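Local coordinates for trans-4-hydroxy-L-proline dehydratase (Clostridioides difficile 70-100-2010, PDB 6VXC), which dehydrates trans-4-hydroxy-L-proline to (S)-1-pyrroline-5-carboxylate by glycyl radical chemistry during anaerobic breakdown of hydroxyproline, at residues Cys454-Cys459 with Asp661-Thr666; Tyr465-Tyr470 with Tyr569-Gly574. All coordinates share one frame; numbering follows the deposited sequence.

Contact 1. Residues Cys454-Cys459 with Asp661-Thr666; sequences CVETGC and DMLPTT
Val455 faces Leu663 and Glu456 faces Asp661, so the two chains run in roughly opposite directions. The spacing is wide, with CA of Val455 and CA of Leu663 7.5 Å apart, and side chains rather than backbone bonds fill the interval. One partner is the turn into strand 456-458 and the start of that strand; the other leaves strand 657-661 for helix 667-673.

Leu663 is central to the side-chain contact. Its CG sits between the backbone N and the carbonyl carbon (chi1 60°), which carries the branch up to the Glu456 carboxylate: CG of Leu663 lies 3.7 Å from OE1 of Glu456, the side chains crossing at about a right angle. On one flank CB of Leu663 rests 4.2 Å from CG2 of Val455. Asp661 brings OD2 to 3.8 Å from CG of Glu456, its carboxylate turned 81° from that of Glu456. SG of Cys454 stands 3.8 Å from OG1 of Thr665, a hydroxyl hydrogen-bonded to Tyr470.

The glutamate chain bends at chi2 (87°) and folds back over its own turn. Val455 N gives OE1 of Glu456 a straight 2.6 Å hydrogen bond from above the carboxylate plane, while Cys454 N adds weak bonds to both oxygens. OE2 is also hydrogen-bonded to NE2 of His180 and to a bound glycerol.

By similarity, Cys454 is the radical intermediate and Glu456 the proton acceptor. The turn itself brings this pair close, SG of Cys454 4.5 Å from OE1 of Glu456, and Leu663 and Thr665 pack against it. The base is held mainly by Val455 N and His180.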
ATOM      1  N   CYS A 454       2.053   2.480  -1.770  1.00 13.23           N
ATOM      2  CA  CYS A 454       1.912   3.605  -2.690  1.00 10.67           C
ATOM      3  C   CYS A 454       3.227   4.360  -2.892  1.00 12.03           C
ATOM      4  O   CYS A 454       3.718   4.459  -4.017  1.00 14.63           O
ATOM      5  CB  CYS A 454       0.817   4.550  -2.187  1.00 11.58           C
ATOM      6  SG  CYS A 454      -0.841   3.821  -2.214  1.00 18.54           S
ATOM      7  N   VAL A 455       3.806   4.897  -1.817  1.00 11.49           N
ATOM      8  CA  VAL A 455       5.026   5.690  -1.905  1.00 10.31           C
ATOM      9  C   VAL A 455       5.916   5.449  -0.687  1.00 11.56           C
ATOM     10  O   VAL A 455       6.849   6.215  -0.443  1.00 15.75           O
ATOM     11  CB  VAL A 455       4.711   7.196  -2.022  1.00  9.25           C
ATOM     12  CG1 VAL A 455       3.914   7.516  -3.308  1.00  9.50           C
ATOM     13  CG2 VAL A 455       3.994   7.695  -0.729  1.00  8.78           C
ATOM     14  N   GLU A 456       5.646   4.395   0.083  1.00 12.89           N
ATOM     15  CA  GLU A 456       6.183   4.295   1.443  1.00 13.06           C
ATOM     16  C   GLU A 456       7.611   3.748   1.453  1.00 10.67           C
ATOM     17  O   GLU A 456       7.861   2.649   0.962  1.00 12.98           O
ATOM     18  CB  GLU A 456       5.270   3.431   2.310  1.00 11.79           C
ATOM     19  CG  GLU A 456       3.882   4.033   2.512  1.00 12.62           C
ATOM     20  CD  GLU A 456       2.908   3.650   1.415  1.00 13.11           C
ATOM     21  OE1 GLU A 456       2.703   4.456   0.484  1.00 14.55           O
ATOM     22  OE2 GLU A 456       2.360   2.536   1.484  1.00 15.27           O
ATOM     23  N   THR A 457       8.529   4.512   2.052  1.00 11.63           N
ATOM     24  CA  THR A 457       9.953   4.188   2.104  1.00  8.80           C
ATOM     25  C   THR A 457      10.248   3.163   3.189  1.00 10.98           C
ATOM     26  O   THR A 457       9.776   3.293   4.322  1.00 13.71           O
ATOM     27  CB  THR A 457      10.760   5.445   2.393  1.00 11.02           C
ATOM     28  OG1 THR A 457      10.487   6.418   1.394  1.00 15.11           O
ATOM     29  CG2 THR A 457      12.260   5.129   2.401  1.00 11.55           C
ATOM     30  N   GLY A 458      11.039   2.153   2.850  1.00 10.89           N
ATOM     31  CA  GLY A 458      11.387   1.128   3.815  1.00 11.50           C
ATOM     32  C   GLY A 458      12.656   0.400   3.444  1.00 10.98           C
ATOM     33  O   GLY A 458      13.108   0.431   2.294  1.00 11.10           O
ATOM     34  N   CYS A 459      13.218  -0.278   4.427  1.00 11.44           N
ATOM     35  CA  CYS A 459      14.418  -1.074   4.223  1.00 11.68           C
ATOM     36  C   CYS A 459      14.001  -2.535   4.003  1.00 14.22           C
ATOM     37  O   CYS A 459      13.763  -3.284   4.959  1.00 15.45           O
ATOM     38  CB  CYS A 459      15.377  -0.903   5.391  1.00 12.16           C
ATOM     39  SG  CYS A 459      16.921  -1.786   5.106  1.00 21.60           S
ATOM     40  N   ASP A 661       4.336  10.264   6.906  1.00 13.95           N
ATOM     41  CA  ASP A 661       4.269  10.216   5.446  1.00 12.99           C
ATOM     42  C   ASP A 661       2.967  10.879   4.986  1.00 13.71           C
ATOM     43  O   ASP A 661       2.100  11.215   5.797  1.00 15.29           O
ATOM     44  CB  ASP A 661       4.422   8.767   4.903  1.00 10.29           C
ATOM     45  CG  ASP A 661       3.381   7.792   5.442  1.00 13.62           C
ATOM     46  OD1 ASP A 661       2.337   8.259   5.923  1.00 17.19           O
ATOM     47  OD2 ASP A 661       3.596   6.539   5.368  1.00 14.25           O
ATOM     48  N   MET A 662       2.837  11.079   3.668  1.00 11.93           N
ATOM     49  CA  MET A 662       1.753  11.882   3.098  1.00 12.83           C
ATOM     50  C   MET A 662       1.200  11.182   1.859  1.00 12.94           C
ATOM     51  O   MET A 662       1.749  11.340   0.761  1.00 12.75           O
ATOM     52  CB  MET A 662       2.258  13.276   2.753  1.00 13.17           C
ATOM     53  CG  MET A 662       3.136  13.860   3.851  1.00 16.61           C
ATOM     54  SD  MET A 662       2.132  14.593   5.143  1.00 23.40           S
ATOM     55  CE  MET A 662       1.610  16.055   4.260  1.00 14.29           C
ATOM     56  N   LEU A 663       0.113  10.435   2.033  1.00 10.27           N
ATOM     57  CA  LEU A 663      -0.576   9.785   0.925  1.00 12.55           C
ATOM     58  C   LEU A 663      -2.028   9.547   1.323  1.00 13.01           C
ATOM     59  O   LEU A 663      -2.348   9.508   2.514  1.00 15.13           O
ATOM     60  CB  LEU A 663       0.111   8.466   0.521  1.00 13.08           C
ATOM     61  CG  LEU A 663       0.366   7.205   1.373  1.00 14.74           C
ATOM     62  CD1 LEU A 663       1.088   7.533   2.653  1.00 16.45           C
ATOM     63  CD2 LEU A 663      -0.859   6.359   1.625  1.00 14.34           C
ATOM     64  N   PRO A 664      -2.943   9.439   0.345  1.00 13.77           N
ATOM     65  CA  PRO A 664      -4.373   9.322   0.675  1.00 12.22           C
ATOM     66  C   PRO A 664      -5.041   8.010   0.261  1.00 13.38           C
ATOM     67  O   PRO A 664      -6.116   7.694   0.777  1.00 12.68           O
ATOM     68  CB  PRO A 664      -4.976  10.481  -0.122  1.00  9.98           C
ATOM     69  CG  PRO A 664      -4.152  10.420  -1.433  1.00  9.06           C
ATOM     70  CD  PRO A 664      -2.753   9.942  -1.030  1.00  8.91           C
ATOM     71  N   THR A 665      -4.464   7.270  -0.690  1.00 11.18           N
ATOM     72  CA  THR A 665      -5.188   6.229  -1.427  1.00 11.31           C
ATOM     73  C   THR A 665      -6.559   6.772  -1.853  1.00 11.51           C
ATOM     74  O   THR A 665      -6.610   7.710  -2.649  1.00 14.15           O
ATOM     75  CB  THR A 665      -5.283   4.929  -0.612  1.00 13.53           C
ATOM     76  OG1 THR A 665      -3.980   4.575  -0.124  1.00 14.42           O
ATOM     77  CG2 THR A 665      -5.816   3.791  -1.481  1.00 11.50           C
ATOM     78  N   THR A 666      -7.677   6.222  -1.369  1.00 13.36           N
ATOM     79  CA  THR A 666      -8.978   6.833  -1.649  1.00 12.94           C
ATOM     80  C   THR A 666      -9.552   7.553  -0.428  1.00 12.18           C
ATOM     81  O   THR A 666     -10.716   7.968  -0.450  1.00 13.36           O
ATOM     82  CB  THR A 666      -9.996   5.813  -2.191  1.00 12.19           C
ATOM     83  OG1 THR A 666     -10.163   4.729  -1.277  1.00 14.00           O
ATOM     84  CG2 THR A 666      -9.576   5.259  -3.577  1.00 11.53           C
TER

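Contact 2. Residues Tyr465-Tyr470 with Tyr569-Gly574; sequences YVLTGY and YIQGVG
The amide of Gln571 stands over the ring of Tyr470: NE2 lies 3.5 Å above the ring plane, near its centre, with the amide and ring planes 68° apart. A bend at chi2 (95°) folds the glutamine back toward the neighbouring strand, where OE1 of Gln571 accepts a 3.0 Å hydrogen bond from N of Gly469. One end of the amide is therefore tied to backbone and the other, NE2, is directed at an aromatic face. Leu467 crosses the same side chain at about a right angle, its CB 3.4 Å from OE1 of Gln571, while CB of Tyr465 meets CE1 at the edge of the Tyr569 ring, near its plane.

Parallel pairs Leu467-Tyr569 and Tyr470-Gln571 differ by one in register, which makes a beta bulge, with Gly469 (phi 147°) inside it. Around the bulge, O of Tyr569 receives both the backbone N and OG1 of Thr468, and Gln571 N bonds Gly469 O at 3.0 Å.

Strand 565-573 is the middle of three parallel strands, between 463-472 and 657-661, probably part of the barrel common to glycyl radical enzymes. Helix 667-673 packs on Tyr470 and Val573 through Phe671, and Phe172 meets the Tyr470 ring.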
ATOM      1  N   TYR A 465       7.681  -1.532   8.963  1.00 11.40           N
ATOM      2  CA  TYR A 465       7.298  -0.125   8.830  1.00 11.18           C
ATOM      3  C   TYR A 465       5.798  -0.125   8.584  1.00 14.54           C
ATOM      4  O   TYR A 465       5.340  -0.354   7.464  1.00 16.89           O
ATOM      5  CB  TYR A 465       8.099   0.612   7.735  1.00 12.83           C
ATOM      6  CG  TYR A 465       8.170   0.011   6.328  1.00 14.15           C
ATOM      7  CD1 TYR A 465       8.846  -1.180   6.092  1.00 13.08           C
ATOM      8  CD2 TYR A 465       7.653   0.699   5.223  1.00 13.78           C
ATOM      9  CE1 TYR A 465       8.944  -1.718   4.797  1.00 14.21           C
ATOM     10  CE2 TYR A 465       7.752   0.183   3.942  1.00 13.31           C
ATOM     11  CZ  TYR A 465       8.397  -1.025   3.730  1.00 17.87           C
ATOM     12  OH  TYR A 465       8.484  -1.534   2.445  1.00 16.79           O
ATOM     13  N   VAL A 466       5.045   0.104   9.673  1.00 15.49           N
ATOM     14  CA  VAL A 466       3.609  -0.144   9.733  1.00 12.86           C
ATOM     15  C   VAL A 466       2.863   1.182   9.588  1.00  9.84           C
ATOM     16  O   VAL A 466       3.124   2.140  10.321  1.00 10.54           O
ATOM     17  CB  VAL A 466       3.229  -0.857  11.045  1.00 11.35           C
ATOM     18  CG1 VAL A 466       1.718  -1.041  11.144  1.00  8.78           C
ATOM     19  CG2 VAL A 466       3.952  -2.213  11.170  1.00 12.95           C
ATOM     20  N   LEU A 467       1.931   1.230   8.643  1.00 12.94           N
ATOM     21  CA  LEU A 467       0.996   2.341   8.529  1.00 12.08           C
ATOM     22  C   LEU A 467      -0.170   2.077   9.474  1.00 10.80           C
ATOM     23  O   LEU A 467      -0.684   0.954   9.518  1.00 12.96           O
ATOM     24  CB  LEU A 467       0.485   2.468   7.093  1.00 11.62           C
ATOM     25  CG  LEU A 467       1.300   3.327   6.112  1.00 12.67           C
ATOM     26  CD1 LEU A 467       2.755   2.933   6.125  1.00 13.57           C
ATOM     27  CD2 LEU A 467       0.741   3.213   4.706  1.00 14.71           C
ATOM     28  N   THR A 468      -0.582   3.088  10.250  1.00 10.93           N
ATOM     29  CA  THR A 468      -1.656   2.867  11.218  1.00 11.65           C
ATOM     30  C   THR A 468      -2.983   3.520  10.841  1.00 11.58           C
ATOM     31  O   THR A 468      -4.002   3.188  11.457  1.00 14.74           O
ATOM     32  CB  THR A 468      -1.245   3.336  12.636  1.00 12.15           C
ATOM     33  OG1 THR A 468      -1.063   4.752  12.660  1.00  9.92           O
ATOM     34  CG2 THR A 468       0.045   2.649  13.122  1.00  9.20           C
ATOM     35  N   GLY A 469      -3.006   4.422   9.869  1.00  9.31           N
ATOM     36  CA  GLY A 469      -4.232   5.040   9.407  1.00 10.18           C
ATOM     37  C   GLY A 469      -3.997   6.469   8.947  1.00 11.20           C
ATOM     38  O   GLY A 469      -3.016   7.110   9.303  1.00 11.29           O
ATOM     39  N   TYR A 470      -4.948   6.978   8.153  1.00 11.04           N
ATOM     40  CA  TYR A 470      -4.917   8.350   7.635  1.00  9.55           C
ATOM     41  C   TYR A 470      -5.427   9.338   8.690  1.00 10.66           C
ATOM     42  O   TYR A 470      -6.267   9.002   9.522  1.00 11.84           O
ATOM     43  CB  TYR A 470      -5.778   8.468   6.367  1.00 11.32           C
ATOM     44  CG  TYR A 470      -5.362   7.497   5.296  1.00 13.23           C
ATOM     45  CD1 TYR A 470      -4.285   7.767   4.465  1.00 13.03           C
ATOM     46  CD2 TYR A 470      -6.015   6.288   5.156  1.00 12.34           C
ATOM     47  CE1 TYR A 470      -3.881   6.844   3.495  1.00 12.20           C
ATOM     48  CE2 TYR A 470      -5.623   5.359   4.205  1.00 12.33           C
ATOM     49  CZ  TYR A 470      -4.557   5.641   3.370  1.00 12.31           C
ATOM     50  OH  TYR A 470      -4.170   4.718   2.427  1.00 12.01           O
ATOM     51  N   TYR A 569       3.809   4.693  11.143  1.00  9.69           N
ATOM     52  CA  TYR A 569       3.445   5.904  10.431  1.00 10.14           C
ATOM     53  C   TYR A 569       1.980   6.256  10.673  1.00 10.36           C
ATOM     54  O   TYR A 569       1.126   5.384  10.840  1.00 12.41           O
ATOM     55  CB  TYR A 569       3.703   5.748   8.908  1.00  9.79           C
ATOM     56  CG  TYR A 569       5.173   5.705   8.547  1.00 11.75           C
ATOM     57  CD1 TYR A 569       5.908   4.521   8.611  1.00 12.47           C
ATOM     58  CD2 TYR A 569       5.847   6.869   8.194  1.00 10.39           C
ATOM     59  CE1 TYR A 569       7.267   4.498   8.289  1.00 12.74           C
ATOM     60  CE2 TYR A 569       7.182   6.849   7.879  1.00 10.31           C
ATOM     61  CZ  TYR A 569       7.887   5.671   7.930  1.00 11.71           C
ATOM     62  OH  TYR A 569       9.223   5.679   7.617  1.00 13.91           O
ATOM     63  N   ILE A 570       1.705   7.552  10.682  1.00 11.14           N
ATOM     64  CA  ILE A 570       0.361   8.098  10.508  1.00 10.63           C
ATOM     65  C   ILE A 570       0.376   8.908   9.215  1.00 10.01           C
ATOM     66  O   ILE A 570       1.270   9.730   9.011  1.00 13.32           O
ATOM     67  CB  ILE A 570      -0.076   8.951  11.714  1.00  8.82           C
ATOM     68  CG1 ILE A 570      -0.067   8.120  13.008  1.00  8.00           C
ATOM     69  CG2 ILE A 570      -1.462   9.564  11.474  1.00 11.26           C
ATOM     70  CD1 ILE A 570      -0.331   8.935  14.233  1.00  9.49           C
ATOM     71  N   GLN A 571      -0.564   8.623   8.321  1.00 12.09           N
ATOM     72  CA  GLN A 571      -0.549   9.180   6.974  1.00 10.22           C
ATOM     73  C   GLN A 571      -1.310  10.507   6.911  1.00 11.49           C
ATOM     74  O   GLN A 571      -2.529  10.540   7.087  1.00 11.64           O
ATOM     75  CB  GLN A 571      -1.126   8.166   5.988  1.00 11.12           C
ATOM     76  CG  GLN A 571      -0.526   6.729   6.033  1.00 11.26           C
ATOM     77  CD  GLN A 571      -1.286   5.715   6.877  1.00 10.57           C
ATOM     78  OE1 GLN A 571      -0.893   5.411   8.002  1.00 12.93           O
ATOM     79  NE2 GLN A 571      -2.389   5.212   6.353  1.00 11.10           N
ATOM     80  N   GLY A 572      -0.599  11.590   6.604  1.00 11.00           N
ATOM     81  CA  GLY A 572      -1.235  12.906   6.561  1.00 14.22           C
ATOM     82  C   GLY A 572      -1.983  13.120   5.253  1.00 12.94           C
ATOM     83  O   GLY A 572      -1.426  12.936   4.170  1.00 12.55           O
ATOM     84  N   VAL A 573      -3.254  13.508   5.351  1.00 12.82           N
ATOM     85  CA  VAL A 573      -4.085  13.724   4.176  1.00 12.52           C
ATOM     86  C   VAL A 573      -4.520  15.183   4.139  1.00 13.96           C
ATOM     87  O   VAL A 573      -4.927  15.751   5.161  1.00 11.21           O
ATOM     88  CB  VAL A 573      -5.321  12.801   4.153  1.00 10.07           C
ATOM     89  CG1 VAL A 573      -6.185  13.099   2.924  1.00  9.10           C
ATOM     90  CG2 VAL A 573      -4.907  11.356   4.147  1.00 12.02           C
ATOM     91  N   GLY A 574      -4.446  15.773   2.948  1.00 11.71           N
ATOM     92  CA  GLY A 574      -5.066  17.054   2.696  1.00 10.53           C
ATOM     93  C   GLY A 574      -4.207  18.276   2.891  1.00 11.74           C
ATOM     94  O   GLY A 574      -4.750  19.350   3.155  1.00 10.48           O
TER

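How the contacts relate
Contact 1 holds the turn that carries the presumed catalytic pair and contact 2 the sheet against which it lies, their centres about 8 Å apart. The sheet reaches the turn through residues 661-666: O of Asp661 accepts N of Gly572 at 2.8 Å, a probable hydrogen bond joining neighbouring strands, and the hydrogen bond between OG1 of Thr665 and OH of Tyr470, 2.6 Å long, bridges the two contacts. Tyr470 is thus shared, its side chain about 6 Å from that of Cys454 and about 4 Å from the bound glycerol at their nearest atoms. Leu467 likewise comes within about 4 Å of the Glu456 side chain. The glycerol, probably from crystallisation, is consistent with a pocket lined from both contacts.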